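Long-range contact in DNA ligase (Aquifex aeolicus, PDB 3QWU), which is a putative ATP-dependent ligase that binds adenosine and calcium and probably joins nucleic-acid ends by way of an adenylated intermediate: residues Ile116-Leu127 with Leu176-His184. Numbering follows the deposited sequence.
Sequences IDLRILDENPDL and LIEKYNLPH
Tyr180 lies across the short helix 119-123, and following it from CB outward covers most of the contact. Tyr180 CB sits 4.2 Å from Ile120 CB; from there the ring runs over the isoleucine, whose CB stands 3.7 Å from the ring centroid, nearly on the normal, in a CH-pi contact. Ile120 CG1, anti to its own backbone N (chi1 -180°), carries the branch along the CD1-CE1 side of the ring and puts Ile120 CD1 between that ring, Leu176 CB and Leu182 CD1. At the ring's CD2-CE2 edge, Tyr180 CD2 stands over the centre of the guanidinium, 3.7 Å from Arg119 CZ; the ring turns its edge to the guanidinium face, the planes 61° apart. Lys179 CG lies over the face opposite Ile120.

All this sits in what is probably the nucleotidyltransferase domain, as in related ligases: helix 119-123 and the end segment 176-180 of helix 170-180 run at 110° to each other beside strand 153-161, whose Phe159 touches both Ile120 and Leu176, while Pro183 is about 10 Å by side chain from the adenosine-binding Val81. Toward that end, Leu182 CD2 packs on Ile116 CG1 at 3.9 Å. A water bridges Asp117 OD2 and Tyr180 O.

At the tip, Tyr180 OH gives a very short hydrogen bond to Glu123 OE1, 2.5 Å, and receives two: from Lys179 NZ and from Asn124 ND2. The asparagine also donates from ND2 to Ile120 O, 2.8 Å, on a lone pair in the carbonyl plane, which fixes the rotation of its amide just past the helix end. A phenylalanine in place of Tyr180 lacks the hydroxyl and would probably leave Glu123 OE1, Asn124 ND2 and Lys179 NZ without their shared partner.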
loop_
_atom_site.group_PDB
_atom_site.type_symbol
_atom_site.label_atom_id
_atom_site.label_comp_id
_atom_site.label_asym_id
_atom_site.label_seq_id
_atom_site.Cartn_x
_atom_site.Cartn_y
_atom_site.Cartn_z
ATOM N N ILE A 116 22.978 22.698 -21.576
ATOM C CA ILE A 116 24.104 23.126 -20.764
ATOM C C ILE A 116 25.368 23.205 -21.611
ATOM O O ILE A 116 25.627 22.371 -22.481
ATOM C CB ILE A 116 24.314 22.180 -19.574
ATOM C CG1 ILE A 116 25.385 22.743 -18.650
ATOM C CG2 ILE A 116 24.716 20.741 -20.024
ATOM C CD1 ILE A 116 25.625 21.932 -17.413
ATOM N N ASP A 117 26.141 24.247 -21.370
ATOM C CA ASP A 117 27.427 24.455 -22.011
ATOM C C ASP A 117 28.490 23.632 -21.230
ATOM O O ASP A 117 28.648 23.801 -20.019
ATOM C CB ASP A 117 27.701 25.967 -22.008
ATOM C CG ASP A 117 29.141 26.351 -22.381
ATOM O OD1 ASP A 117 29.874 25.573 -23.075
ATOM O OD2 ASP A 117 29.528 27.480 -21.944
ATOM N N LEU A 118 29.240 22.800 -21.949
ATOM C CA LEU A 118 30.136 21.830 -21.362
ATOM C C LEU A 118 31.648 22.127 -21.530
ATOM O O LEU A 118 32.491 21.228 -21.367
ATOM C CB LEU A 118 29.758 20.436 -21.875
ATOM C CG LEU A 118 28.458 19.923 -21.201
ATOM C CD1 LEU A 118 28.016 18.574 -21.804
ATOM C CD2 LEU A 118 28.590 19.804 -19.632
ATOM N N ARG A 119 31.968 23.395 -21.809
ATOM C CA ARG A 119 33.326 23.978 -21.630
ATOM C C ARG A 119 33.949 23.570 -20.302
ATOM O O ARG A 119 35.104 23.164 -20.255
ATOM C CB ARG A 119 33.235 25.523 -21.663
ATOM C CG ARG A 119 34.522 26.294 -21.831
ATOM C CD ARG A 119 34.231 27.794 -22.085
ATOM N NE ARG A 119 34.749 28.678 -21.018
ATOM C CZ ARG A 119 34.020 29.449 -20.193
ATOM N NH1 ARG A 119 32.686 29.485 -20.272
ATOM N NH2 ARG A 119 34.627 30.202 -19.258
ATOM N N ILE A 120 33.179 23.685 -19.222
ATOM C CA ILE A 120 33.637 23.216 -17.882
ATOM C C ILE A 120 34.261 21.797 -17.878
ATOM O O ILE A 120 35.285 21.560 -17.253
ATOM C CB ILE A 120 32.520 23.312 -16.832
ATOM C CG1 ILE A 120 33.006 22.837 -15.458
ATOM C CG2 ILE A 120 31.327 22.464 -17.222
ATOM C CD1 ILE A 120 31.950 22.999 -14.354
ATOM N N LEU A 121 33.675 20.871 -18.603
ATOM C CA LEU A 121 34.259 19.536 -18.719
ATOM C C LEU A 121 35.516 19.595 -19.603
ATOM O O LEU A 121 36.563 19.024 -19.255
ATOM C CB LEU A 121 33.230 18.490 -19.256
ATOM C CG LEU A 121 31.958 18.256 -18.378
ATOM C CD1 LEU A 121 31.005 17.212 -18.969
ATOM C CD2 LEU A 121 32.303 17.887 -16.913
ATOM N N ASP A 122 35.450 20.301 -20.719
ATOM C CA ASP A 122 36.639 20.443 -21.547
ATOM C C ASP A 122 37.828 20.901 -20.706
ATOM O O ASP A 122 38.948 20.400 -20.896
ATOM C CB ASP A 122 36.408 21.412 -22.694
ATOM C CG ASP A 122 35.354 20.917 -23.671
ATOM O OD1 ASP A 122 35.115 19.689 -23.730
ATOM O OD2 ASP A 122 34.753 21.751 -24.369
ATOM N N GLU A 123 37.593 21.831 -19.784
ATOM C CA GLU A 123 38.661 22.410 -18.969
ATOM C C GLU A 123 38.920 21.624 -17.695
ATOM O O GLU A 123 39.945 21.779 -17.096
ATOM C CB GLU A 123 38.363 23.883 -18.621
ATOM C CG GLU A 123 38.215 24.731 -19.901
ATOM C CD GLU A 123 38.077 26.228 -19.670
ATOM O OE1 GLU A 123 37.955 26.687 -18.523
ATOM O OE2 GLU A 123 38.095 26.965 -20.654
ATOM N N ASN A 124 37.976 20.796 -17.285
ATOM C CA ASN A 124 38.080 20.005 -16.084
ATOM C C ASN A 124 37.483 18.632 -16.388
ATOM O O ASN A 124 36.427 18.308 -15.878
ATOM C CB ASN A 124 37.301 20.687 -14.961
ATOM C CG ASN A 124 37.616 22.211 -14.840
ATOM O OD1 ASN A 124 38.464 22.590 -14.028
ATOM N ND2 ASN A 124 36.934 23.072 -15.651
ATOM N N PRO A 125 38.161 17.807 -17.229
ATOM C CA PRO A 125 37.609 16.469 -17.644
ATOM C C PRO A 125 37.394 15.402 -16.550
ATOM O O PRO A 125 36.795 14.376 -16.811
ATOM C CB PRO A 125 38.615 15.969 -18.705
ATOM C CG PRO A 125 39.839 16.792 -18.495
ATOM C CD PRO A 125 39.410 18.127 -17.941
ATOM N N ASP A 126 37.862 15.669 -15.342
ATOM C CA ASP A 126 37.571 14.845 -14.159
ATOM C C ASP A 126 36.125 15.033 -13.567
ATOM O O ASP A 126 35.587 14.156 -12.874
ATOM C CB ASP A 126 38.650 15.114 -13.070
ATOM C CG ASP A 126 38.822 16.646 -12.730
ATOM O OD1 ASP A 126 39.092 17.499 -13.662
ATOM O OD2 ASP A 126 38.697 16.983 -11.522
ATOM N N LEU A 127 35.513 16.179 -13.831
ATOM C CA LEU A 127 34.216 16.494 -13.230
ATOM C C LEU A 127 33.046 15.625 -13.779
ATOM O O LEU A 127 32.972 15.228 -14.981
ATOM C CB LEU A 127 33.915 17.977 -13.398
ATOM C CG LEU A 127 34.812 18.939 -12.622
ATOM C CD1 LEU A 127 34.306 20.355 -12.817
ATOM C CD2 LEU A 127 34.919 18.577 -11.156
ATOM N N LEU A 176 32.565 26.905 -9.340
ATOM C CA LEU A 176 32.472 26.387 -10.699
ATOM C C LEU A 176 31.240 26.891 -11.442
ATOM O O LEU A 176 31.308 27.170 -12.631
ATOM C CB LEU A 176 32.512 24.882 -10.734
ATOM C CG LEU A 176 33.870 24.311 -10.354
ATOM C CD1 LEU A 176 33.695 22.850 -9.917
ATOM C CD2 LEU A 176 34.998 24.459 -11.493
ATOM N N ILE A 177 30.113 26.986 -10.749
ATOM C CA ILE A 177 28.857 27.417 -11.354
ATOM C C ILE A 177 28.935 28.885 -11.726
ATOM O O ILE A 177 28.459 29.290 -12.790
ATOM C CB ILE A 177 27.704 27.234 -10.387
ATOM C CG1 ILE A 177 27.456 25.742 -10.126
ATOM C CG2 ILE A 177 26.433 27.888 -10.905
ATOM C CD1 ILE A 177 26.480 25.468 -8.922
ATOM N N GLU A 178 29.561 29.687 -10.877
ATOM C CA GLU A 178 29.720 31.114 -11.171
ATOM C C GLU A 178 30.698 31.288 -12.367
ATOM O O GLU A 178 30.419 32.034 -13.309
ATOM C CB GLU A 178 30.111 31.896 -9.909
ATOM C CG GLU A 178 30.799 33.259 -10.138
ATOM C CD GLU A 178 29.838 34.487 -10.299
ATOM O OE1 GLU A 178 28.634 34.321 -10.650
ATOM O OE2 GLU A 178 30.327 35.634 -10.084
ATOM N N LYS A 179 31.789 30.542 -12.371
ATOM C CA LYS A 179 32.804 30.703 -13.408
ATOM C C LYS A 179 32.253 30.417 -14.807
ATOM O O LYS A 179 32.401 31.247 -15.707
ATOM C CB LYS A 179 33.997 29.794 -13.116
ATOM C CG LYS A 179 35.188 30.022 -14.028
ATOM C CD LYS A 179 36.362 29.175 -13.620
ATOM C CE LYS A 179 37.474 29.281 -14.625
ATOM N NZ LYS A 179 38.172 27.982 -14.787
ATOM N N TYR A 180 31.569 29.274 -14.949
ATOM C CA TYR A 180 31.112 28.752 -16.232
ATOM C C TYR A 180 29.661 29.080 -16.549
ATOM O O TYR A 180 29.111 28.664 -17.589
ATOM C CB TYR A 180 31.321 27.248 -16.245
ATOM C CG TYR A 180 32.789 26.881 -16.253
ATOM C CD1 TYR A 180 33.412 26.306 -15.141
ATOM C CD2 TYR A 180 33.569 27.117 -17.385
ATOM C CE1 TYR A 180 34.780 25.976 -15.187
ATOM C CE2 TYR A 180 34.887 26.783 -17.436
ATOM C CZ TYR A 180 35.496 26.228 -16.350
ATOM O OH TYR A 180 36.813 25.959 -16.454
ATOM N N ASN A 181 29.043 29.794 -15.612
ATOM C CA ASN A 181 27.692 30.282 -15.751
ATOM C C ASN A 181 26.632 29.226 -15.918
ATOM O O ASN A 181 25.728 29.371 -16.709
ATOM C CB ASN A 181 27.643 31.182 -16.946
ATOM C CG ASN A 181 26.831 32.366 -16.678
ATOM O OD1 ASN A 181 27.330 33.369 -16.078
ATOM N ND2 ASN A 181 25.556 32.294 -17.066
ATOM N N LEU A 182 26.719 28.174 -15.130
ATOM C CA LEU A 182 25.800 27.054 -15.254
ATOM C C LEU A 182 24.417 27.368 -14.653
ATOM O O LEU A 182 24.303 28.137 -13.726
ATOM C CB LEU A 182 26.432 25.818 -14.597
ATOM C CG LEU A 182 27.817 25.440 -15.188
ATOM C CD1 LEU A 182 28.425 24.218 -14.510
ATOM C CD2 LEU A 182 27.692 25.218 -16.715
ATOM N N PRO A 183 23.363 26.778 -15.212
ATOM C CA PRO A 183 22.067 26.816 -14.544
ATOM C C PRO A 183 22.124 25.924 -13.293
ATOM O O PRO A 183 22.692 24.815 -13.348
ATOM C CB PRO A 183 21.114 26.231 -15.596
ATOM C CG PRO A 183 21.989 25.333 -16.484
ATOM C CD PRO A 183 23.400 25.861 -16.372
ATOM N N HIS A 184 21.563 26.395 -12.182
ATOM C CA HIS A 184 21.718 25.727 -10.885
ATOM C C HIS A 184 20.409 25.755 -10.093
ATOM O O HIS A 184 19.511 26.534 -10.385
ATOM C CB HIS A 184 22.783 26.457 -10.081
ATOM C CG HIS A 184 22.455 27.908 -9.902
ATOM N ND1 HIS A 184 22.994 28.893 -10.702
ATOM C CD2 HIS A 184 21.552 28.522 -9.102
ATOM C CE1 HIS A 184 22.468 30.060 -10.364
ATOM N NE2 HIS A 184 21.589 29.862 -9.395
HETATM O O HOH W 1 30.523 27.859 -19.775
#